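Long-range contacts in putative gamma-glutamylcyclotransferase YkqA (Bacillus subtilis, PDB 2QIK), which probably acts as a gamma-glutamylcyclotransferase, releasing 5-oxoproline from gamma-glutamyl compounds: residues Asn126-Phe131 against Asp228-Leu233; Ser135-Ala140 against Arg253-Tyr258; His149-Pro154 against Tyr191-Ser196. All blocks are in the same frame, centred on the assembly; numbering follows the deposited sequence.

Interactions 1 and 3 meet on one sheet: strand 128-132 of the first lies beside strand 185-193 of the third, with Tyr130 O bonded to Tyr191 N, and their centres are about 10 Å apart. Interaction 1 is the buried one, held by two backbone hydrogen bonds, one threonine hydroxyl and apolar side chains. Interactions 2 and 3 lie further out, about 20 Å and 19 Å from the chain centre, and are partly buried; each combines a buried aromatic or selenomethionine contact with an Asp-Arg salt bridge nearer the surface. Tyr191 links them, since its hydroxyl binds Cys136 O in the 135-140 loop.

Interaction 1 (Asn126-Phe131 against Asp228-Leu233); sequences NPIYYF and DCLTFL
Phe131 and Leu230 share the straightest hydrogen bond here: Phe131 N donates to Leu230 O at 2.8 Å, with 174° at the hydrogen. The same leucine donates from its own N to Tyr129 O, also at 2.8 Å but more bent (139°). Tyr130 therefore sits opposite Leu230 in a single bridge, and the two strands, 39° apart in direction, run roughly parallel. A third bond comes from a side chain: Thr231 OG1, anti to its backbone N, donates to Phe131 O at 2.9 Å, tilted from the carbonyl plane. A valine here has no hydroxyl to give, which would probably leave Phe131 O without this donor beside the bridge. Beside these bonds a water accepts from Tyr129 N and donates to Asp228 O.

Packing surrounds the bridge. The branched side chains of Ile128 and Leu230 cross obliquely, CG2 of the isoleucine 4.1 Å from CD2 of the leucine. Tyr129 CB rests against Cys229 SG at 4.0 Å, while its hydroxyl leads away to Arg192. With CG anti to the backbone N, the Tyr130 side chain crosses that of Phe232 at about a right angle, and its CE1 lies at the Phe232 ring edge, 3.7 Å from Phe232 CE1. Tyr130 also approaches a bound citrate, probably from the crystallisation liquor.

On its other side strand 128-132 bonds to strand 185-193, and strand 224-234 to strand 212-221, so the bridge joins two sheets, consistent with the barrel-like fold of this family. Backbone pairing is brief, and a threonine hydroxyl adds a third bond next to the two backbone ones, in otherwise largely apolar surroundings.

Interaction 2 (Ser135-Ala140 against Arg253-Tyr258); sequences SCMDNA and RGAELY
Asp138 and Arg253 are brought together by two torsions. The aspartate holds CG anti to its backbone N (chi1 -176°), and in the arginine a bend at chi3 (-61°) turns NE out of the line of the chain, toward the aspartate. The guanidinium then grips the carboxylate side-on: Arg253 NH2 gives a hydrogen to Asp138 OD1 at 2.9 Å, and Arg253 NE gives one to Asp138 OD2 at 3.0 Å. Both bonds are almost straight and lie in the guanidinium plane, yet they reach the oxygens from above the carboxylate plane, the two groups being turned 41° apart. From the opposite face Ala140 N donates to Asp138 OD1 at 3.2 Å, a capping bond at the entry to helix 140-145. An aspartate suits this place because its short chain serves both a cationic partner and a helix start, whose N-H groups are likely to stabilise its charge.

One residue earlier, Met137, present as selenomethionine, lays its main chain against the arriving helix. Gly254, with no side chain, lets the two backbones come close, Met137 O to Gly254 CA 3.5 Å and Met137 CB to Gly254 CA 3.8 Å. Met137 CE touches Ala255 CB at 4.2 Å. The ring edge of Tyr258 meets Met137 O, with CE2 at 3.3 Å, and its hydroxyl is hydrogen-bonded to a water. Ser135 and Cys136, at the loop's start, hold a citrate, probably from the crystallisation liquor.

The loop thus lies between the last turns of helix 245-258 and the sheet. Met137 and Tyr258 both pack on Val189 of strand 185-193, while Tyr258 O accepts from Arg157 of strand 154-161.

Interaction 3 (His149-Pro154 against Tyr191-Ser196); sequences HYFQDP and YRIPYS
Pro154 and Tyr191 face each other as an antiparallel non-hydrogen-bonded pair, CA to CA 4.2 Å, and next to them Arg192 N donates to Asp153 O at 3.1 Å. Proline suits such a position, where no N-H is needed. The neighbouring pair is also joined by its side chains: Asp153 OD2 accepts from Arg192 NH1 at 3.0 Å, in the guanidinium plane but from above the carboxylate plane. The chi3 bend of Arg192 (-66°) carries NE to the hydroxyl of Tyr129, so its other side is held too. Inside, Phe151 directs an edge at the face of Tyr191 in a T-shaped stack, centroids 5.3 Å apart and planes at 85°, with Phe151 CD1 over the ring centre.

This junction is where strand 154-161 begins to pair with strand 185-193, the middle strand of a three-stranded antiparallel sheet whose far side is strand 128-132; Phe151 is thereby placed between the sheet, Phe142 and Leu201 of helix 198-204.

Ile193 CG2 lies 3.8 Å from Phe151 CE1. Toward the surface the ring of Tyr150 crosses Pro194, CD1 to CD 3.6 Å, and its OH accepts from Ser196 OG at 2.8 Å. Between Tyr150 and Arg192, one water donates to both carbonyl oxygens and accepts from Asp153 N, while a second donates to the same two carbonyls.

Interaction 1 (Asn126-Phe131 against Asp228-Leu233)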
loop_
_atom_site.group_PDB
_atom_site.type_symbol
_atom_site.label_atom_id
_atom_site.label_comp_id
_atom_site.label_asym_id
_atom_site.label_seq_id
_atom_site.Cartn_x
_atom_site.Cartn_y
_atom_site.Cartn_z
ATOM N N ASN A 126 3.573 17.071 -4.203
ATOM C CA ASN A 126 2.810 17.569 -5.358
ATOM C C ASN A 126 3.713 17.493 -6.590
ATOM O O ASN A 126 4.771 18.094 -6.560
ATOM C CB ASN A 126 2.384 19.053 -5.094
ATOM C CG ASN A 126 1.386 19.609 -6.079
ATOM O OD1 ASN A 126 1.489 20.854 -6.460
ATOM N ND2 ASN A 126 0.447 18.873 -6.438
ATOM N N PRO A 127 3.347 16.762 -7.637
ATOM C CA PRO A 127 2.140 15.982 -7.757
ATOM C C PRO A 127 2.215 14.672 -6.971
ATOM O O PRO A 127 3.263 14.304 -6.445
ATOM C CB PRO A 127 2.126 15.637 -9.245
ATOM C CG PRO A 127 3.541 15.565 -9.610
ATOM C CD PRO A 127 4.204 16.678 -8.841
ATOM N N ILE A 128 1.098 13.972 -6.944
ATOM C CA ILE A 128 0.967 12.634 -6.462
ATOM C C ILE A 128 0.785 11.711 -7.705
ATOM O O ILE A 128 -0.048 12.063 -8.548
ATOM C CB ILE A 128 -0.293 12.578 -5.599
ATOM C CG1 ILE A 128 -0.151 13.463 -4.339
ATOM C CG2 ILE A 128 -0.645 11.150 -5.199
ATOM C CD1 ILE A 128 0.977 13.043 -3.363
ATOM N N TYR A 129 1.484 10.567 -7.763
ATOM C CA TYR A 129 1.205 9.552 -8.779
ATOM C C TYR A 129 0.332 8.529 -8.044
ATOM O O TYR A 129 0.763 7.848 -7.123
ATOM C CB TYR A 129 2.521 8.974 -9.273
ATOM C CG TYR A 129 3.184 9.976 -10.176
ATOM C CD1 TYR A 129 2.755 10.116 -11.495
ATOM C CD2 TYR A 129 4.144 10.848 -9.714
ATOM C CE1 TYR A 129 3.308 11.072 -12.336
ATOM C CE2 TYR A 129 4.658 11.825 -10.522
ATOM C CZ TYR A 129 4.280 11.928 -11.812
ATOM O OH TYR A 129 4.816 12.911 -12.618
ATOM N N TYR A 130 -0.919 8.450 -8.462
ATOM C CA TYR A 130 -1.990 7.682 -7.846
ATOM C C TYR A 130 -2.343 6.487 -8.729
ATOM O O TYR A 130 -2.748 6.644 -9.886
ATOM C CB TYR A 130 -3.224 8.545 -7.603
ATOM C CG TYR A 130 -4.453 7.759 -7.195
ATOM C CD1 TYR A 130 -4.411 6.882 -6.149
ATOM C CD2 TYR A 130 -5.610 7.868 -7.909
ATOM C CE1 TYR A 130 -5.483 6.076 -5.852
ATOM C CE2 TYR A 130 -6.734 7.090 -7.611
ATOM C CZ TYR A 130 -6.639 6.181 -6.571
ATOM O OH TYR A 130 -7.703 5.358 -6.300
ATOM N N PHE A 131 -2.177 5.282 -8.162
ATOM C CA PHE A 131 -2.437 4.008 -8.880
ATOM C C PHE A 131 -3.816 3.448 -8.497
ATOM O O PHE A 131 -4.038 3.103 -7.315
ATOM C CB PHE A 131 -1.349 3.028 -8.549
ATOM C CG PHE A 131 -1.443 1.734 -9.262
ATOM C CD1 PHE A 131 -1.170 1.590 -10.619
ATOM C CD2 PHE A 131 -1.793 0.576 -8.588
ATOM C CE1 PHE A 131 -1.289 0.342 -11.272
ATOM C CE2 PHE A 131 -1.950 -0.631 -9.307
ATOM C CZ PHE A 131 -1.662 -0.728 -10.574
ATOM N N ASP A 228 7.046 4.963 -5.370
ATOM C CA ASP A 228 6.252 5.510 -4.269
ATOM C C ASP A 228 4.944 6.069 -4.761
ATOM O O ASP A 228 4.501 7.106 -4.308
ATOM C CB ASP A 228 7.054 6.471 -3.421
ATOM C CG ASP A 228 8.033 5.784 -2.540
ATOM O OD1 ASP A 228 9.025 6.460 -2.122
ATOM O OD2 ASP A 228 7.931 4.598 -2.193
ATOM N N CYS A 229 4.290 5.354 -5.693
ATOM C CA CYS A 229 2.958 5.726 -6.146
ATOM C C CYS A 229 1.967 5.397 -5.019
ATOM O O CYS A 229 2.076 4.374 -4.346
ATOM C CB CYS A 229 2.566 4.925 -7.351
ATOM S SG CYS A 229 3.644 5.188 -8.745
ATOM N N LEU A 230 1.034 6.307 -4.774
ATOM C CA LEU A 230 -0.031 6.073 -3.792
ATOM C C LEU A 230 -1.062 5.123 -4.335
ATOM O O LEU A 230 -1.494 5.215 -5.484
ATOM C CB LEU A 230 -0.731 7.383 -3.547
ATOM C CG LEU A 230 -2.009 7.370 -2.670
ATOM C CD1 LEU A 230 -1.624 6.961 -1.244
ATOM C CD2 LEU A 230 -2.668 8.648 -2.668
ATOM N N THR A 231 -1.479 4.175 -3.490
ATOM C CA THR A 231 -2.659 3.367 -3.726
ATOM C C THR A 231 -3.371 3.158 -2.405
ATOM O O THR A 231 -2.955 3.725 -1.404
ATOM C CB THR A 231 -2.230 2.077 -4.479
ATOM O OG1 THR A 231 -3.404 1.470 -5.033
ATOM C CG2 THR A 231 -1.573 1.079 -3.611
ATOM N N PHE A 232 -4.482 2.417 -2.417
ATOM C CA PHE A 232 -5.217 2.156 -1.207
ATOM C C PHE A 232 -5.460 0.682 -1.121
ATOM O O PHE A 232 -5.759 0.022 -2.131
ATOM C CB PHE A 232 -6.552 2.935 -1.180
ATOM C CG PHE A 232 -6.371 4.397 -1.095
ATOM C CD1 PHE A 232 -6.237 5.147 -2.237
ATOM C CD2 PHE A 232 -6.262 5.034 0.132
ATOM C CE1 PHE A 232 -6.007 6.493 -2.172
ATOM C CE2 PHE A 232 -6.056 6.383 0.216
ATOM C CZ PHE A 232 -5.916 7.115 -0.944
ATOM N N LEU A 233 -5.271 0.124 0.097
ATOM C CA LEU A 233 -5.400 -1.372 0.316
ATOM C C LEU A 233 -6.353 -1.636 1.474
ATOM O O LEU A 233 -6.417 -0.850 2.413
ATOM C CB LEU A 233 -4.029 -2.000 0.600
ATOM C CG LEU A 233 -2.988 -1.787 -0.488
ATOM C CD1 LEU A 233 -1.631 -2.258 0.004
ATOM C CD2 LEU A 233 -3.407 -2.419 -1.796
HETATM O O HOH W 1 3.457 9.869 -5.756
#

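Interaction 2 (Ser135-Ala140 against Arg253-Tyr258)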
loop_
_atom_site.group_PDB
_atom_site.type_symbol
_atom_site.label_atom_id
_atom_site.label_comp_id
_atom_site.label_asym_id
_atom_site.label_seq_id
_atom_site.Cartn_x
_atom_site.Cartn_y
_atom_site.Cartn_z
ATOM N N SER A 135 -12.652 0.667 -9.205
ATOM C CA SER A 135 -13.625 1.638 -9.742
ATOM C C SER A 135 -13.059 3.040 -9.888
ATOM O O SER A 135 -13.615 3.816 -10.646
ATOM C CB SER A 135 -14.912 1.716 -9.020
ATOM O OG SER A 135 -14.801 2.436 -7.842
ATOM N N CYS A 136 -11.911 3.327 -9.254
ATOM C CA CYS A 136 -11.245 4.607 -9.534
ATOM C C CYS A 136 -10.587 4.639 -10.920
ATOM O O CYS A 136 -10.076 5.693 -11.294
ATOM C CB CYS A 136 -10.221 4.962 -8.468
ATOM S SG CYS A 136 -11.041 5.380 -6.918
HETATM N N MSE A 137 -10.606 3.540 -11.688
HETATM C CA MSE A 137 -10.258 3.586 -13.093
HETATM C C MSE A 137 -11.381 4.174 -13.971
HETATM O O MSE A 137 -11.086 4.589 -15.080
HETATM C CB MSE A 137 -9.938 2.183 -13.608
HETATM C CG MSE A 137 -8.755 1.501 -12.856
HETATM SE SE MSE A 137 -8.230 -0.128 -13.680
HETATM C CE MSE A 137 -9.720 -1.167 -13.372
ATOM N N ASP A 138 -12.602 4.239 -13.447
ATOM C CA ASP A 138 -13.716 4.892 -14.124
ATOM C C ASP A 138 -13.890 6.311 -13.629
ATOM O O ASP A 138 -13.345 6.669 -12.558
ATOM C CB ASP A 138 -15.006 4.072 -13.827
ATOM C CG ASP A 138 -16.184 4.567 -14.533
ATOM O OD1 ASP A 138 -17.156 4.977 -13.848
ATOM O OD2 ASP A 138 -16.168 4.581 -15.759
ATOM N N ASN A 139 -14.580 7.115 -14.383
ATOM C CA ASN A 139 -14.724 8.525 -14.061
ATOM C C ASN A 139 -16.092 8.995 -13.584
ATOM O O ASN A 139 -16.206 10.155 -13.246
ATOM C CB ASN A 139 -14.149 9.437 -15.126
ATOM C CG ASN A 139 -14.986 9.466 -16.344
ATOM O OD1 ASN A 139 -14.826 10.393 -17.158
ATOM N ND2 ASN A 139 -15.881 8.517 -16.516
ATOM N N ALA A 140 -17.112 8.143 -13.572
ATOM C CA ALA A 140 -18.446 8.675 -13.283
ATOM C C ALA A 140 -18.555 9.225 -11.864
ATOM O O ALA A 140 -19.104 10.290 -11.676
ATOM C CB ALA A 140 -19.491 7.622 -13.487
ATOM N N ARG A 253 -15.695 -0.704 -17.142
ATOM C CA ARG A 253 -15.543 0.437 -18.058
ATOM C C ARG A 253 -14.119 0.977 -17.971
ATOM O O ARG A 253 -13.499 1.285 -18.988
ATOM C CB ARG A 253 -16.544 1.529 -17.682
ATOM C CG ARG A 253 -17.968 1.413 -18.118
ATOM C CD ARG A 253 -18.666 2.811 -18.113
ATOM N NE ARG A 253 -18.679 3.406 -16.769
ATOM C CZ ARG A 253 -19.758 3.495 -16.016
ATOM N NH1 ARG A 253 -20.961 3.057 -16.476
ATOM N NH2 ARG A 253 -19.704 4.032 -14.802
ATOM N N GLY A 254 -13.598 1.091 -16.725
ATOM C CA GLY A 254 -12.238 1.630 -16.573
ATOM C C GLY A 254 -11.218 0.673 -17.137
ATOM O O GLY A 254 -10.263 1.092 -17.802
ATOM N N ALA A 255 -11.403 -0.628 -16.948
ATOM C CA ALA A 255 -10.433 -1.601 -17.485
ATOM C C ALA A 255 -10.456 -1.613 -19.006
ATOM O O ALA A 255 -9.422 -1.643 -19.638
ATOM C CB ALA A 255 -10.740 -2.974 -16.969
ATOM N N GLU A 256 -11.627 -1.539 -19.579
ATOM C CA GLU A 256 -11.784 -1.486 -21.039
ATOM C C GLU A 256 -11.099 -0.259 -21.600
ATOM O O GLU A 256 -10.462 -0.309 -22.676
ATOM C CB GLU A 256 -13.314 -1.465 -21.364
ATOM C CG GLU A 256 -14.052 -2.777 -21.096
ATOM C CD GLU A 256 -15.566 -2.562 -20.952
ATOM O OE1 GLU A 256 -16.043 -1.386 -21.206
ATOM O OE2 GLU A 256 -16.291 -3.557 -20.671
ATOM N N LEU A 257 -11.174 0.870 -20.865
ATOM C CA LEU A 257 -10.540 2.082 -21.380
ATOM C C LEU A 257 -9.014 2.012 -21.338
ATOM O O LEU A 257 -8.348 2.464 -22.252
ATOM C CB LEU A 257 -11.039 3.301 -20.606
ATOM C CG LEU A 257 -10.604 4.758 -20.892
ATOM C CD1 LEU A 257 -10.884 5.046 -22.348
ATOM C CD2 LEU A 257 -11.364 5.685 -19.929
ATOM N N TYR A 258 -8.468 1.484 -20.246
ATOM C CA TYR A 258 -7.045 1.630 -20.011
ATOM C C TYR A 258 -6.189 0.374 -20.113
ATOM O O TYR A 258 -4.994 0.478 -20.361
ATOM C CB TYR A 258 -6.864 2.220 -18.605
ATOM C CG TYR A 258 -7.352 3.648 -18.392
ATOM C CD1 TYR A 258 -6.678 4.712 -18.949
ATOM C CD2 TYR A 258 -8.359 3.925 -17.488
ATOM C CE1 TYR A 258 -7.056 5.996 -18.765
ATOM C CE2 TYR A 258 -8.762 5.268 -17.250
ATOM C CZ TYR A 258 -8.090 6.310 -17.884
ATOM O OH TYR A 258 -8.426 7.649 -17.667
HETATM O O HOH W 2 -10.445 7.972 -15.693
#

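Interaction 3 (His149-Pro154 against Tyr191-Ser196)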
loop_
_atom_site.group_PDB
_atom_site.type_symbol
_atom_site.label_atom_id
_atom_site.label_comp_id
_atom_site.label_asym_id
_atom_site.label_seq_id
_atom_site.Cartn_x
_atom_site.Cartn_y
_atom_site.Cartn_z
ATOM N N HIS A 149 -11.840 16.854 -13.022
ATOM C CA HIS A 149 -10.786 17.709 -13.505
ATOM C C HIS A 149 -9.396 17.348 -12.985
ATOM O O HIS A 149 -8.397 17.671 -13.634
ATOM C CB HIS A 149 -11.119 19.175 -13.203
ATOM C CG HIS A 149 -11.208 19.549 -11.758
ATOM N ND1 HIS A 149 -10.115 19.986 -11.048
ATOM C CD2 HIS A 149 -12.227 19.446 -10.872
ATOM C CE1 HIS A 149 -10.488 20.227 -9.806
ATOM N NE2 HIS A 149 -11.752 19.896 -9.660
ATOM N N TYR A 150 -9.328 16.665 -11.834
ATOM C CA TYR A 150 -8.049 16.210 -11.266
ATOM C C TYR A 150 -7.538 14.906 -11.880
ATOM O O TYR A 150 -6.403 14.568 -11.697
ATOM C CB TYR A 150 -8.166 16.012 -9.795
ATOM C CG TYR A 150 -8.296 17.245 -8.947
ATOM C CD1 TYR A 150 -7.455 18.351 -9.127
ATOM C CD2 TYR A 150 -9.194 17.327 -7.916
ATOM C CE1 TYR A 150 -7.495 19.448 -8.267
ATOM C CE2 TYR A 150 -9.266 18.404 -7.101
ATOM C CZ TYR A 150 -8.375 19.473 -7.265
ATOM O OH TYR A 150 -8.334 20.576 -6.435
ATOM N N PHE A 151 -8.430 14.166 -12.580
ATOM C CA PHE A 151 -8.212 12.787 -12.991
ATOM C C PHE A 151 -8.187 12.756 -14.532
ATOM O O PHE A 151 -8.444 11.724 -15.158
ATOM C CB PHE A 151 -9.188 11.831 -12.371
ATOM C CG PHE A 151 -9.051 11.757 -10.897
ATOM C CD1 PHE A 151 -8.128 10.939 -10.294
ATOM C CD2 PHE A 151 -9.844 12.549 -10.083
ATOM C CE1 PHE A 151 -7.973 10.914 -8.965
ATOM C CE2 PHE A 151 -9.706 12.535 -8.719
ATOM C CZ PHE A 151 -8.770 11.721 -8.143
ATOM N N GLN A 152 -7.756 13.864 -15.148
ATOM C CA GLN A 152 -7.676 13.997 -16.625
ATOM C C GLN A 152 -6.237 14.044 -17.146
ATOM O O GLN A 152 -5.964 14.419 -18.299
ATOM C CB GLN A 152 -8.531 15.200 -17.051
ATOM C CG GLN A 152 -10.041 14.959 -16.917
ATOM C CD GLN A 152 -10.927 16.217 -17.002
ATOM O OE1 GLN A 152 -12.148 16.136 -16.775
ATOM N NE2 GLN A 152 -10.318 17.339 -17.248
ATOM N N ASP A 153 -5.299 13.650 -16.287
ATOM C CA ASP A 153 -3.875 13.549 -16.723
ATOM C C ASP A 153 -3.376 12.136 -16.340
ATOM O O ASP A 153 -2.460 11.955 -15.517
ATOM C CB ASP A 153 -2.986 14.637 -16.058
ATOM C CG ASP A 153 -1.584 14.722 -16.626
ATOM O OD1 ASP A 153 -1.283 14.203 -17.704
ATOM O OD2 ASP A 153 -0.759 15.340 -16.015
ATOM N N PRO A 154 -3.990 11.115 -16.925
ATOM C CA PRO A 154 -3.504 9.751 -16.722
ATOM C C PRO A 154 -2.132 9.609 -17.352
ATOM O O PRO A 154 -1.907 9.980 -18.503
ATOM C CB PRO A 154 -4.576 8.864 -17.383
ATOM C CG PRO A 154 -5.135 9.754 -18.457
ATOM C CD PRO A 154 -5.126 11.127 -17.857
ATOM N N TYR A 191 -2.504 7.799 -12.422
ATOM C CA TYR A 191 -2.862 9.178 -12.644
ATOM C C TYR A 191 -1.835 10.130 -12.027
ATOM O O TYR A 191 -1.285 9.852 -10.965
ATOM C CB TYR A 191 -4.166 9.525 -11.971
ATOM C CG TYR A 191 -5.426 8.820 -12.411
ATOM C CD1 TYR A 191 -6.183 9.279 -13.465
ATOM C CD2 TYR A 191 -5.899 7.763 -11.692
ATOM C CE1 TYR A 191 -7.349 8.694 -13.827
ATOM C CE2 TYR A 191 -7.109 7.121 -12.049
ATOM C CZ TYR A 191 -7.833 7.620 -13.098
ATOM O OH TYR A 191 -9.045 7.044 -13.436
ATOM N N ARG A 192 -1.538 11.242 -12.693
ATOM C CA ARG A 192 -0.789 12.352 -12.078
ATOM C C ARG A 192 -1.841 13.344 -11.545
ATOM O O ARG A 192 -2.624 13.897 -12.329
ATOM C CB ARG A 192 0.061 13.043 -13.119
ATOM C CG ARG A 192 0.930 14.158 -12.584
ATOM C CD ARG A 192 1.718 14.845 -13.616
ATOM N NE ARG A 192 2.664 13.942 -14.148
ATOM C CZ ARG A 192 2.577 13.268 -15.306
ATOM N NH1 ARG A 192 1.553 13.455 -16.133
ATOM N NH2 ARG A 192 3.535 12.414 -15.644
ATOM N N ILE A 193 -1.882 13.507 -10.230
ATOM C CA ILE A 193 -2.891 14.356 -9.591
ATOM C C ILE A 193 -2.220 15.418 -8.704
ATOM O O ILE A 193 -1.127 15.181 -8.170
ATOM C CB ILE A 193 -3.901 13.539 -8.797
ATOM C CG1 ILE A 193 -3.282 12.945 -7.498
ATOM C CG2 ILE A 193 -4.555 12.438 -9.606
ATOM C CD1 ILE A 193 -4.289 12.154 -6.658
ATOM N N PRO A 194 -2.864 16.556 -8.497
ATOM C CA PRO A 194 -2.364 17.489 -7.535
ATOM C C PRO A 194 -2.593 16.966 -6.114
ATOM O O PRO A 194 -3.544 16.263 -5.848
ATOM C CB PRO A 194 -3.154 18.797 -7.813
ATOM C CG PRO A 194 -3.787 18.568 -9.176
ATOM C CD PRO A 194 -4.045 17.069 -9.203
ATOM N N TYR A 195 -1.742 17.426 -5.208
ATOM C CA TYR A 195 -1.931 17.216 -3.774
ATOM C C TYR A 195 -3.387 17.544 -3.335
ATOM O O TYR A 195 -3.938 16.897 -2.451
ATOM C CB TYR A 195 -0.941 18.033 -3.006
ATOM C CG TYR A 195 -1.017 17.793 -1.521
ATOM C CD1 TYR A 195 -0.616 16.623 -0.943
ATOM C CD2 TYR A 195 -1.476 18.795 -0.660
ATOM C CE1 TYR A 195 -0.704 16.402 0.404
ATOM C CE2 TYR A 195 -1.564 18.585 0.698
ATOM C CZ TYR A 195 -1.152 17.400 1.219
ATOM O OH TYR A 195 -1.239 17.230 2.596
ATOM N N SER A 196 -3.967 18.582 -3.900
ATOM C CA SER A 196 -5.247 19.028 -3.521
ATOM C C SER A 196 -6.358 18.027 -3.829
ATOM O O SER A 196 -7.479 18.196 -3.320
ATOM C CB SER A 196 -5.613 20.341 -4.161
ATOM O OG SER A 196 -5.673 20.202 -5.560
HETATM O O HOH W 3 -4.952 12.957 -13.509
HETATM O O HOH W 4 -3.984 16.338 -12.918
#